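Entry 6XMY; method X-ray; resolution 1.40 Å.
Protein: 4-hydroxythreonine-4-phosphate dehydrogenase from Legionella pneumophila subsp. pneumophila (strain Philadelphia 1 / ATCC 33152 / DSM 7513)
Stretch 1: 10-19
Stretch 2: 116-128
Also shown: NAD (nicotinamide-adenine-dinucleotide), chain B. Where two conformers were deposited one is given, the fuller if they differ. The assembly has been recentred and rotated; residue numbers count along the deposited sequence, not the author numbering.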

# COMPACT_ATOMS: atom_id res chain seq x y z
N ASN A 10 6.66 19.72 3.78
CA ASN A 10 6.04 19.69 2.46
C ASN A 10 4.85 18.74 2.51
O ASN A 10 4.92 17.68 3.15
CB ASN A 10 7.02 19.21 1.39
CG ASN A 10 7.80 20.35 0.76
OD1 ASN A 10 7.95 20.42 -0.47
ND2 ASN A 10 8.29 21.25 1.59
N PRO A 11 3.74 19.07 1.85
CA PRO A 11 2.51 18.29 2.04
C PRO A 11 2.63 16.87 1.52
O PRO A 11 3.50 16.53 0.71
CB PRO A 11 1.45 19.07 1.25
CG PRO A 11 2.03 20.43 1.05
CD PRO A 11 3.52 20.23 0.97
N LEU A 12 1.73 16.04 2.02
CA LEU A 12 1.55 14.68 1.52
C LEU A 12 0.64 14.73 0.30
O LEU A 12 -0.36 15.45 0.29
CB LEU A 12 0.88 13.83 2.60
CG LEU A 12 1.54 13.88 3.99
CD1 LEU A 12 0.61 13.32 5.08
CD2 LEU A 12 2.84 13.13 3.97
N LEU A 13 1.00 13.98 -0.73
CA LEU A 13 0.21 13.94 -1.96
C LEU A 13 -0.65 12.69 -1.96
O LEU A 13 -0.13 11.58 -1.77
CB LEU A 13 1.14 13.95 -3.17
CG LEU A 13 0.53 14.22 -4.54
CD1 LEU A 13 -0.15 15.58 -4.57
CD2 LEU A 13 1.62 14.12 -5.61
N ILE A 14 -1.96 12.85 -2.17
CA ILE A 14 -2.90 11.73 -2.12
C ILE A 14 -3.43 11.48 -3.52
O ILE A 14 -4.12 12.35 -4.08
CB ILE A 14 -4.07 12.01 -1.16
CG1 ILE A 14 -3.60 12.71 0.12
CG2 ILE A 14 -4.86 10.71 -0.86
CD1 ILE A 14 -2.60 11.96 0.94
N SER A 15 -3.14 10.32 -4.09
CA SER A 15 -3.82 9.93 -5.32
C SER A 15 -5.24 9.49 -4.99
O SER A 15 -5.44 8.55 -4.21
CB SER A 15 -3.09 8.79 -6.02
OG SER A 15 -3.97 8.19 -6.95
N SER A 16 -6.22 10.16 -5.57
CA SER A 16 -7.62 9.84 -5.30
C SER A 16 -8.10 8.57 -6.00
O SER A 16 -9.24 8.15 -5.75
CB SER A 16 -8.52 11.04 -5.59
OG SER A 16 -8.51 11.38 -6.97
N GLY A 17 -7.29 7.94 -6.85
CA GLY A 17 -7.56 6.58 -7.29
C GLY A 17 -8.69 6.47 -8.31
O GLY A 17 -8.97 7.40 -9.08
N GLU A 18 -9.31 5.30 -8.35
CA GLU A 18 -10.38 5.03 -9.30
C GLU A 18 -11.55 5.98 -9.06
O GLU A 18 -12.11 5.98 -7.95
CB GLU A 18 -10.82 3.57 -9.18
CG GLU A 18 -12.15 3.25 -9.83
CD GLU A 18 -12.23 3.66 -11.28
OE1 GLU A 18 -13.24 4.27 -11.66
OE2 GLU A 18 -11.28 3.38 -12.04
N PRO A 19 -11.91 6.82 -10.02
CA PRO A 19 -12.86 7.90 -9.71
C PRO A 19 -14.27 7.42 -9.43
O PRO A 19 -15.00 8.10 -8.70
CB PRO A 19 -12.82 8.79 -10.97
CG PRO A 19 -12.32 7.88 -12.05
CD PRO A 19 -11.37 6.93 -11.39
N SER A 116 6.11 15.29 0.26
CA SER A 116 6.95 14.52 1.16
C SER A 116 6.67 13.03 1.15
O SER A 116 7.48 12.26 1.65
CB SER A 116 6.81 15.05 2.59
OG SER A 116 5.46 15.04 2.98
N ALA A 117 5.53 12.62 0.59
CA ALA A 117 5.15 11.22 0.54
C ALA A 117 3.92 11.12 -0.35
O ALA A 117 3.22 12.10 -0.57
CB ALA A 117 4.81 10.67 1.93
N LEU A 118 3.67 9.90 -0.82
CA LEU A 118 2.51 9.59 -1.64
C LEU A 118 1.62 8.61 -0.89
O LEU A 118 2.10 7.62 -0.33
CB LEU A 118 2.96 8.95 -2.96
CG LEU A 118 1.86 8.64 -3.98
CD1 LEU A 118 1.16 9.92 -4.44
CD2 LEU A 118 2.44 7.90 -5.16
N VAL A 119 0.32 8.89 -0.86
CA VAL A 119 -0.68 7.98 -0.29
C VAL A 119 -1.67 7.67 -1.40
O VAL A 119 -2.15 8.58 -2.08
CB VAL A 119 -1.40 8.62 0.90
CG1 VAL A 119 -2.35 7.61 1.58
CG2 VAL A 119 -0.39 9.19 1.91
N THR A 120 -1.97 6.39 -1.59
CA THR A 120 -2.83 5.97 -2.69
C THR A 120 -4.20 5.50 -2.19
O THR A 120 -4.29 4.54 -1.41
CB THR A 120 -2.18 4.88 -3.54
OG1 THR A 120 -1.89 3.75 -2.71
CG2 THR A 120 -0.89 5.37 -4.14
N ALA A 121 -5.24 6.13 -2.70
CA ALA A 121 -6.59 5.61 -2.61
C ALA A 121 -6.70 4.43 -3.58
O ALA A 121 -5.84 4.23 -4.43
CB ALA A 121 -7.59 6.73 -2.91
N PRO A 122 -7.76 3.61 -3.48
CA PRO A 122 -7.76 2.36 -4.25
C PRO A 122 -8.03 2.58 -5.73
O PRO A 122 -8.72 3.52 -6.13
CB PRO A 122 -8.89 1.55 -3.60
CG PRO A 122 -9.80 2.58 -3.01
CD PRO A 122 -8.91 3.71 -2.56
N VAL A 123 -7.44 1.70 -6.55
CA VAL A 123 -7.68 1.67 -7.99
C VAL A 123 -8.29 0.32 -8.35
O VAL A 123 -8.12 -0.68 -7.64
CB VAL A 123 -6.41 1.94 -8.82
CG1 VAL A 123 -5.81 3.28 -8.44
CG2 VAL A 123 -5.41 0.83 -8.63
N HIS A 124 -9.00 0.29 -9.46
CA HIS A 124 -9.63 -0.92 -9.96
C HIS A 124 -8.72 -1.52 -11.03
O HIS A 124 -8.61 -0.98 -12.13
CB HIS A 124 -11.01 -0.62 -10.52
CG HIS A 124 -11.86 -1.83 -10.67
ND1 HIS A 124 -11.76 -2.66 -11.76
CD2 HIS A 124 -12.79 -2.37 -9.85
CE1 HIS A 124 -12.61 -3.67 -11.61
NE2 HIS A 124 -13.25 -3.51 -10.46
N LYS A 125 -8.07 -2.64 -10.70
CA LYS A 125 -7.06 -3.19 -11.60
C LYS A 125 -7.67 -3.66 -12.92
O LYS A 125 -7.13 -3.38 -13.99
CB LYS A 125 -6.31 -4.33 -10.91
CG LYS A 125 -5.59 -3.93 -9.64
CD LYS A 125 -4.86 -5.13 -9.06
CE LYS A 125 -4.20 -4.84 -7.72
NZ LYS A 125 -5.18 -4.48 -6.67
N ALA A 126 -8.80 -4.37 -12.85
CA ALA A 126 -9.39 -4.88 -14.09
C ALA A 126 -9.80 -3.76 -15.03
O ALA A 126 -9.63 -3.89 -16.25
CB ALA A 126 -10.59 -5.79 -13.78
N ASN A 127 -10.36 -2.67 -14.50
CA ASN A 127 -10.74 -1.56 -15.38
C ASN A 127 -9.54 -1.02 -16.14
O ASN A 127 -9.63 -0.71 -17.33
CB ASN A 127 -11.41 -0.43 -14.58
CG ASN A 127 -11.98 0.66 -15.48
OD1 ASN A 127 -11.61 1.83 -15.39
ND2 ASN A 127 -12.89 0.27 -16.35
N ILE A 128 -8.39 -0.92 -15.46
CA ILE A 128 -7.18 -0.45 -16.13
C ILE A 128 -6.75 -1.42 -17.22
O ILE A 128 -6.43 -1.02 -18.35
CB ILE A 128 -6.07 -0.19 -15.09
CG1 ILE A 128 -6.48 0.97 -14.18
CG2 ILE A 128 -4.73 0.07 -15.77
CD1 ILE A 128 -5.72 1.06 -12.90
PA NAD B . -12.69 -4.31 -1.94
O1A NAD B . -13.20 -3.35 -3.00
O2A NAD B . -12.00 -3.98 -0.63
O5B NAD B . -14.19 -5.01 -1.48
C5B NAD B . -14.02 -5.99 -0.48
C4B NAD B . -15.12 -5.84 0.59
O4B NAD B . -14.71 -4.80 1.52
C3B NAD B . -16.44 -5.38 -0.08
O3B NAD B . -17.47 -6.03 0.64
C2B NAD B . -16.40 -3.84 0.13
O2B NAD B . -17.67 -3.27 0.23
C1B NAD B . -15.70 -3.76 1.52
N9A NAD B . -14.91 -2.55 1.70
C8A NAD B . -13.74 -2.13 1.04
N7A NAD B . -13.30 -0.97 1.49
C5A NAD B . -14.19 -0.60 2.49
C6A NAD B . -14.27 0.52 3.34
N6A NAD B . -13.32 1.49 3.27
N1A NAD B . -15.28 0.63 4.25
C2A NAD B . -16.20 -0.39 4.28
N3A NAD B . -16.26 -1.51 3.54
C4A NAD B . -15.22 -1.58 2.64
O3 NAD B . -11.75 -5.33 -2.77
PN NAD B . -12.15 -6.39 -3.88
O1N NAD B . -11.29 -7.63 -3.80
O2N NAD B . -13.62 -6.33 -4.14
O5D NAD B . -11.48 -5.69 -5.36
C5D NAD B . -12.11 -4.53 -5.80
C4D NAD B . -11.10 -3.78 -6.67
O4D NAD B . -10.18 -3.09 -5.78
C3D NAD B . -10.23 -4.78 -7.50
O3D NAD B . -9.98 -4.15 -8.72
C2D NAD B . -8.94 -4.90 -6.66
O2D NAD B . -7.78 -5.16 -7.40
C1D NAD B . -8.87 -3.42 -6.20
N1N NAD B . -7.99 -3.26 -4.99
C2N NAD B . -7.14 -2.18 -5.02
C3N NAD B . -6.28 -1.94 -3.94
C7N NAD B . -5.42 -0.74 -4.07
O7N NAD B . -5.50 0.00 -5.05
N7N NAD B . -4.54 -0.49 -3.04
C4N NAD B . -6.29 -2.80 -2.83
C5N NAD B . -7.18 -3.88 -2.83
C6N NAD B . -8.03 -4.11 -3.93
O HOH W 1 -4.22 5.59 -6.32
O HOH W 2 -11.49 4.46 -5.79
O HOH W 3 -8.94 2.07 -11.73

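Two parallel strands, the second ending at T120, lie side by side in one sheet, and the loops that follow them continue the pairing toward the bound NAD. S116 points toward stretch 1 and binds it twice: its OG donates to N10 O (2.7 Å) and its N to P11 O (2.9 Å), so side chain and backbone hold two successive carbonyls. A117 accepts through its O from L13 N (2.9 Å, nearly straight at 170°), while its CB meets L12 CD2 at 3.8 Å. L118 pairs with L13 in register, their CA atoms 4.9 Å apart. Its CA approaches L13 O at 3.3 Å in a CA-H...O contact, and its CD1 packs against L13 CB at 4.2 Å.

V119 is the residue whose backbone binds on both sides of I14: its N donates to L13 O (2.9 Å) and its O accepts from S15 N (2.8 Å), the latter more bent at 141°. I14 itself comes close without a conventional bond, its CA 3.2 Å from V119 O, and its CD1 curls back to 3.5 Å from V119 CB. T120 pairs with S15 on the same face as L118 and L13, but T120 CG2 comes no nearer than 4.5 Å to S15 CB.

Beyond the strand, A121 N donates to S15 O (2.9 Å). Water 1 donates to A121 O (2.8 Å) and also hydrogen-bonds S15 OG (2.7 Å), linking the end of the first strand to the loop after the second. The CA-to-CB bond of P122 points away, yet its O accepts from E18 N (2.9 Å); water 2 donates to the same P122 O (2.9 Å) and to E18 O (2.7 Å). G17 CA makes a CA-H...O contact with P122 O at 3.5 Å. A CB here would lie 2.3 Å from that oxygen, a clash, and the positive phi of 75° also favours glycine.

V123 packs its CG1 against G17 CA at 3.9 Å, and its N donates to NAD O7N (3.0 Å). At H124, the E18 side chain runs alongside, E18 CB lying 3.8 Å from H124 N; water 3 accepts from H124 N (2.9 Å) and donates to E18 OE2 (2.7 Å). H124 ND1 caps the helix by accepting from N127 N (3.1 Å), while NAD O3D sits over one face of the ring. K125, clear of stretch 1, serves the cofactor instead: its N donates to NAD O3D (3.1 Å) and its NZ to NAD O2D (2.8 Å).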